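Putative iron-uptake ABC transport system,periplasmic iron-binding protein (PDB 3E13) binds ferric iron in the periplasm and probably delivers it to an ABC transporter for uptake into the cell. Local coordinates at residues R104-N109 with G220-N225. Sequence-based numbering, arbitrary orientation.
Sequences RIIAYN and GIIFPN
An antiparallel strand pair in one lobe of the periplasmic binding protein fold joins residues 104-109, the end of the long strand 97-109, to residues 220-222. At Ile106 and Ile222 each N-H meets the other's carbonyl: Ile106 N to Ile222 O is 3.1 Å and almost straight (174°), and Ile222 N to Ile106 O is 2.8 Å. Tyr108 and Gly220 repeat the exchange. Between them, at the non-hydrogen-bonded pair of Ala107 and Ile221, Ala107 CA sends a C-H toward Gly220 O, 3.2 Å away.

Strand 193-197 pairs along the other edge of 104-109. Arg104, salt-bridged to Asp179, lies beside the iron ligand Tyr143, whose phenolate its positive charge may help stabilise.

Tyr108 CG sits between its own N and carbonyl carbon (chi1 62°), which swings the ring across the neighbouring strand. Gly220 CA lies over one ring face, 4.0 Å from the centroid, in a CH-pi contact; glycine, with no side chain on the face where the ring lies, lets it rest directly on the backbone. The Tyr108 hydroxyl reaches a water in the ring plane, which donates to Ile221 O, while Ile222 CG1 packs against Tyr108 CD2. On the Ala107 side, Ile221 CG2 touches Ile105 CG1 at 3.9 Å and also lies over the centre of one face of the Phe223 ring; Ile105 CG2 nestles by Phe223 CD2 at 3.6 Å. Pro224 CG meets Ile106 CD1 at 3.8 Å; proline, with no N-H to give, suits the point just past the strand's end.

Reciprocal backbone bonds, the Gly220-Tyr108 fit and branched aliphatic packing together join strand 219-222 to the strand that carries Arg104.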
loop_
_atom_site.group_PDB
_atom_site.type_symbol
_atom_site.label_atom_id
_atom_site.label_comp_id
_atom_site.label_asym_id
_atom_site.label_seq_id
_atom_site.Cartn_x
_atom_site.Cartn_y
_atom_site.Cartn_z
ATOM N N ARG A 104 2.106 -2.626 -6.902
ATOM C CA ARG A 104 3.452 -2.964 -6.515
ATOM C C ARG A 104 4.134 -3.527 -7.773
ATOM O O ARG A 104 3.807 -4.627 -8.264
ATOM C CB ARG A 104 3.474 -3.932 -5.335
ATOM C CG ARG A 104 4.836 -3.998 -4.669
ATOM C CD ARG A 104 4.746 -4.306 -3.228
ATOM N NE ARG A 104 6.014 -4.151 -2.518
ATOM C CZ ARG A 104 6.534 -2.984 -2.116
ATOM N NH1 ARG A 104 5.917 -1.858 -2.406
ATOM N NH2 ARG A 104 7.700 -2.916 -1.469
ATOM N N ILE A 105 5.063 -2.735 -8.296
ATOM C CA ILE A 105 5.695 -3.022 -9.583
ATOM C C ILE A 105 7.159 -3.288 -9.444
ATOM O O ILE A 105 7.712 -3.285 -8.319
ATOM C CB ILE A 105 5.395 -1.863 -10.591
ATOM C CG1 ILE A 105 5.850 -0.495 -10.071
ATOM C CG2 ILE A 105 3.838 -1.807 -10.817
ATOM C CD1 ILE A 105 7.346 -0.272 -10.046
ATOM N N ILE A 106 7.820 -3.536 -10.564
ATOM C CA ILE A 106 9.278 -3.747 -10.543
ATOM C C ILE A 106 9.871 -2.562 -11.313
ATOM O O ILE A 106 9.534 -2.332 -12.481
ATOM C CB ILE A 106 9.662 -5.072 -11.181
ATOM C CG1 ILE A 106 9.055 -6.254 -10.436
ATOM C CG2 ILE A 106 11.214 -5.241 -11.223
ATOM C CD1 ILE A 106 9.064 -7.569 -11.240
ATOM N N ALA A 107 10.719 -1.790 -10.650
ATOM C CA ALA A 107 11.300 -0.595 -11.263
ATOM C C ALA A 107 12.721 -0.904 -11.737
ATOM O O ALA A 107 13.439 -1.667 -11.073
ATOM C CB ALA A 107 11.274 0.594 -10.302
ATOM N N TYR A 108 13.090 -0.352 -12.902
ATOM C CA TYR A 108 14.474 -0.444 -13.419
ATOM C C TYR A 108 14.998 0.965 -13.731
ATOM O O TYR A 108 14.229 1.920 -13.724
ATOM C CB TYR A 108 14.557 -1.346 -14.634
ATOM C CG TYR A 108 13.750 -0.870 -15.803
ATOM C CD1 TYR A 108 14.343 -0.180 -16.843
ATOM C CD2 TYR A 108 12.397 -1.123 -15.878
ATOM C CE1 TYR A 108 13.589 0.255 -17.911
ATOM C CE2 TYR A 108 11.649 -0.703 -16.957
ATOM C CZ TYR A 108 12.252 0.023 -17.949
ATOM O OH TYR A 108 11.509 0.469 -19.054
ATOM N N ASN A 109 16.292 1.071 -14.034
ATOM C CA ASN A 109 16.899 2.349 -14.399
ATOM C C ASN A 109 16.798 2.540 -15.913
ATOM O O ASN A 109 17.512 1.894 -16.698
ATOM C CB ASN A 109 18.366 2.377 -13.936
ATOM C CG ASN A 109 18.959 3.758 -13.960
ATOM O OD1 ASN A 109 19.641 4.203 -12.990
ATOM N ND2 ASN A 109 18.735 4.454 -15.028
ATOM N N GLY A 220 12.109 3.442 -14.753
ATOM C CA GLY A 220 11.114 2.824 -15.607
ATOM C C GLY A 220 10.283 1.774 -14.849
ATOM O O GLY A 220 10.758 1.184 -13.898
ATOM N N ILE A 221 9.065 1.525 -15.314
ATOM C CA ILE A 221 8.157 0.600 -14.643
ATOM C C ILE A 221 7.973 -0.644 -15.485
ATOM O O ILE A 221 7.604 -0.559 -16.666
ATOM C CB ILE A 221 6.779 1.246 -14.444
ATOM C CG1 ILE A 221 6.918 2.495 -13.560
ATOM C CG2 ILE A 221 5.782 0.184 -13.890
ATOM C CD1 ILE A 221 5.555 3.263 -13.332
ATOM N N ILE A 222 8.128 -1.792 -14.851
ATOM C CA ILE A 222 7.540 -3.049 -15.333
ATOM C C ILE A 222 6.279 -3.308 -14.541
ATOM O O ILE A 222 6.347 -3.474 -13.334
ATOM C CB ILE A 222 8.537 -4.214 -15.130
ATOM C CG1 ILE A 222 9.853 -3.948 -15.903
ATOM C CG2 ILE A 222 7.931 -5.532 -15.486
ATOM C CD1 ILE A 222 11.040 -4.760 -15.466
ATOM N N PHE A 223 5.141 -3.366 -15.200
ATOM C CA PHE A 223 3.926 -3.870 -14.576
ATOM C C PHE A 223 3.942 -5.400 -14.638
ATOM O O PHE A 223 3.822 -5.968 -15.724
ATOM C CB PHE A 223 2.722 -3.314 -15.326
ATOM C CG PHE A 223 2.524 -1.836 -15.106
ATOM C CD1 PHE A 223 2.806 -0.925 -16.099
ATOM C CD2 PHE A 223 2.021 -1.378 -13.901
ATOM C CE1 PHE A 223 2.657 0.434 -15.870
ATOM C CE2 PHE A 223 1.841 -0.014 -13.679
ATOM C CZ PHE A 223 2.175 0.876 -14.678
ATOM N N PRO A 224 4.175 -6.103 -13.527
ATOM C CA PRO A 224 4.342 -7.538 -13.645
ATOM C C PRO A 224 3.083 -8.265 -14.097
ATOM O O PRO A 224 1.950 -7.839 -13.846
ATOM C CB PRO A 224 4.806 -7.967 -12.238
ATOM C CG PRO A 224 5.416 -6.699 -11.681
ATOM C CD PRO A 224 4.461 -5.652 -12.160
ATOM N N ASN A 225 3.341 -9.372 -14.749
ATOM C CA ASN A 225 2.351 -10.389 -15.095
ATOM C C ASN A 225 1.345 -9.978 -16.166
ATOM O O ASN A 225 0.201 -10.438 -16.149
ATOM C CB ASN A 225 1.664 -10.921 -13.831
ATOM C CG ASN A 225 2.617 -11.699 -12.921
ATOM O OD1 ASN A 225 3.504 -11.118 -12.328
ATOM N ND2 ASN A 225 2.406 -13.027 -12.802
HETATM O O HOH W 1 8.974 -0.362 -19.061
#